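Local coordinates for hydrolase, haloacid dehalogenase-like family (Pseudomonas syringae pv. tomato, PDB 3S6J), which probably hydrolyses phosphate esters, perhaps of sugars, as a calcium-binding domain of the haloacid dehalogenase-like hydrolase family, at the interface of chains A and B. Numbering follows the deposited sequence. Chains: chain A/B, Hydrolase, haloacid dehalogenase-like family.

The interface of chains A and B. Residues chain A 40, 42-43, 62; chain B 93, 192, 210-211.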
ATOM      1  N   ALA A  40      -3.250  -4.744 -11.562  1.00 32.06           N
ATOM      2  CA  ALA A  40      -2.937  -5.073 -10.173  1.00 32.54           C
ATOM      3  C   ALA A  40      -3.111  -3.858  -9.242  1.00 32.43           C
ATOM      4  O   ALA A  40      -2.882  -2.717  -9.656  1.00 32.43           O
ATOM      5  CB  ALA A  40      -1.540  -5.665 -10.072  1.00 30.65           C
ATOM      6  N   TRP A  42      -1.337  -2.807  -6.625  1.00 30.36           N
ATOM      7  CA  TRP A  42      -0.091  -2.076  -6.375  1.00 28.67           C
ATOM      8  C   TRP A  42       0.182  -1.025  -7.476  1.00 30.72           C
ATOM      9  O   TRP A  42       0.606   0.095  -7.175  1.00 28.98           O
ATOM     10  CB  TRP A  42       1.092  -3.038  -6.204  1.00 29.31           C
ATOM     11  CG  TRP A  42       1.601  -3.633  -7.509  1.00 31.15           C
ATOM     12  CD1 TRP A  42       1.043  -4.659  -8.221  1.00 31.99           C
ATOM     13  CD2 TRP A  42       2.774  -3.233  -8.237  1.00 28.50           C
ATOM     14  NE1 TRP A  42       1.799  -4.918  -9.355  1.00 30.52           N
ATOM     15  CE2 TRP A  42       2.865  -4.061  -9.379  1.00 30.59           C
ATOM     16  CE3 TRP A  42       3.762  -2.270  -8.025  1.00 29.87           C
ATOM     17  CZ2 TRP A  42       3.901  -3.939 -10.313  1.00 32.11           C
ATOM     18  CZ3 TRP A  42       4.795  -2.154  -8.950  1.00 30.54           C
ATOM     19  CH2 TRP A  42       4.851  -2.979 -10.080  1.00 33.23           C
ATOM     20  N   ARG A  43      -0.097  -1.371  -8.738  1.00 30.15           N
ATOM     21  CA  ARG A  43       0.106  -0.428  -9.849  1.00 31.31           C
ATOM     22  C   ARG A  43      -0.817   0.770  -9.730  1.00 30.38           C
ATOM     23  O   ARG A  43      -0.407   1.913  -9.948  1.00 28.23           O
ATOM     24  CB  ARG A  43      -0.071  -1.101 -11.227  1.00 31.80           C
ATOM     25  CG  ARG A  43       0.755  -2.370 -11.415  1.00 35.04           C
ATOM     26  CD  ARG A  43       0.751  -2.881 -12.861  1.00 37.39           C
ATOM     27  NE  ARG A  43       2.028  -2.611 -13.500  1.00 40.87           N
ATOM     28  CZ  ARG A  43       3.065  -3.441 -13.492  1.00 39.61           C
ATOM     29  NH1 ARG A  43       2.985  -4.622 -12.893  1.00 40.22           N
ATOM     30  NH2 ARG A  43       4.184  -3.089 -14.082  1.00 40.28           N
ATOM     31  N   GLU A  62       2.081   1.255 -19.158  1.00 58.35           N
ATOM     32  CA  GLU A  62       2.563   0.148 -18.342  1.00 56.20           C
ATOM     33  C   GLU A  62       1.947  -1.200 -18.754  1.00 57.93           C
ATOM     34  O   GLU A  62       0.744  -1.307 -19.040  1.00 58.61           O
ATOM     35  CB  GLU A  62       2.315   0.440 -16.854  1.00 56.06           C
ATOM     36  CG  GLU A  62       3.347  -0.183 -15.927  1.00 51.52           C
ATOM     37  CD  GLU A  62       3.049   0.046 -14.443  1.00 51.84           C
ATOM     38  OE1 GLU A  62       2.207   0.920 -14.113  1.00 47.24           O
ATOM     39  OE2 GLU A  62       3.676  -0.657 -13.609  1.00 49.26           O
TER
ATOM     40  N   LEU B  93      -2.353 -12.739  -9.974  1.00 34.18           N
ATOM     41  CA  LEU B  93      -1.408 -11.739 -10.503  1.00 32.66           C
ATOM     42  C   LEU B  93      -0.813 -12.191 -11.849  1.00 31.46           C
ATOM     43  O   LEU B  93      -0.677 -13.385 -12.069  1.00 32.08           O
ATOM     44  CB  LEU B  93      -0.285 -11.501  -9.485  1.00 31.30           C
ATOM     45  CG  LEU B  93      -0.626 -10.549  -8.336  1.00 32.44           C
ATOM     46  CD1 LEU B  93       0.203 -10.810  -7.075  1.00 30.38           C
ATOM     47  CD2 LEU B  93      -0.487  -9.099  -8.822  1.00 30.15           C
ATOM     48  N   SER B 192       4.326  -6.680  -5.978  1.00 28.36           N
ATOM     49  CA  SER B 192       2.884  -6.855  -6.175  1.00 29.92           C
ATOM     50  C   SER B 192       2.049  -6.842  -4.876  1.00 30.74           C
ATOM     51  O   SER B 192       0.807  -6.797  -4.923  1.00 29.04           O
ATOM     52  CB  SER B 192       2.591  -8.102  -7.024  1.00 28.55           C
ATOM     53  OG  SER B 192       3.366  -9.214  -6.614  1.00 27.96           O
ATOM     54  N   GLU B 210       8.826  -6.910 -10.330  1.00 27.39           N
ATOM     55  CA  GLU B 210       7.486  -6.346 -10.221  1.00 29.15           C
ATOM     56  C   GLU B 210       6.459  -7.347  -9.740  1.00 29.62           C
ATOM     57  O   GLU B 210       5.711  -7.086  -8.788  1.00 26.73           O
ATOM     58  CB  GLU B 210       7.039  -5.761 -11.543  1.00 28.87           C
ATOM     59  CG  GLU B 210       7.865  -4.566 -11.931  1.00 32.07           C
ATOM     60  CD  GLU B 210       7.381  -3.926 -13.203  1.00 37.73           C
ATOM     61  OE1 GLU B 210       6.726  -4.621 -14.010  1.00 35.49           O
ATOM     62  OE2 GLU B 210       7.653  -2.722 -13.395  1.00 43.83           O
ATOM     63  N   ASP B 211       6.431  -8.489 -10.413  1.00 28.77           N
ATOM     64  CA  ASP B 211       5.367  -9.454 -10.250  1.00 28.66           C
ATOM     65  C   ASP B 211       5.856 -10.803 -10.818  1.00 29.93           C
ATOM     66  O   ASP B 211       7.005 -10.914 -11.230  1.00 26.85           O
ATOM     67  CB  ASP B 211       4.061  -8.928 -10.892  1.00 27.32           C
ATOM     68  CG  ASP B 211       4.237  -8.536 -12.372  1.00 30.66           C
ATOM     69  OD1 ASP B 211       5.157  -9.079 -13.022  1.00 31.21           O
ATOM     70  OD2 ASP B 211       3.470  -7.684 -12.884  1.00 27.38           O
TER
HETATM   71  O   HOH W   1      -1.351  -5.642  -6.397  1.00 29.63           O
HETATM   72  O   HOH W   2       1.343  -6.779 -11.614  1.00 29.71           O
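A:Trp42 and A:Arg43, from helix 41-47, meet B:Ser192, B:Glu210 and B:Asp211 in one patch of a two-fold symmetric contact between copies of the protein, which may or may not be the biological dimer. B:Ser192 lays its CA over one face of the indole, 3.7 Å from the centroid of the A:Trp42 five-membered ring, a CH-pi contact that suits a small residue with little side chain to hold the ring away. B:Glu210 CB packs against the outer rim of the six-membered ring, 3.8 Å from A:Trp42 CH2, while its carbonyl O leans over the same face as B:Ser192 CA. The indole thus lies between the methylene CG of its own neighbour A:Arg43 and B:Ser192 of the partner chain.

The arginine, bent at chi3 (106°), brings its guanidinium to the carboxylates. A:Arg43 NH2 makes a nearly straight salt-bridging hydrogen bond of 3.0 Å to B:Glu210 OE1, within the guanidinium plane but approaching from above the carboxylate plane. NH1 forms a salt bridge with B:Asp211 OD2, though its hydrogen bond is weak. Water 2 reinforces this corner, linking indole NE1, NH1 and OD2, while water 1 joins the backbone N of A:Trp42 to B:Ser192 O. At the margin, A:Ala40 CB touches B:Leu93 CD2 at 3.8 Å.

Along the NE and NH2 edge of the guanidinium, A:Glu62 steadies it and may balance its charge: A:Arg43 NE and NH2 both donate bent hydrogen bonds, about 119° at the hydrogen, to A:Glu62 OE2 from the same carboxylate face.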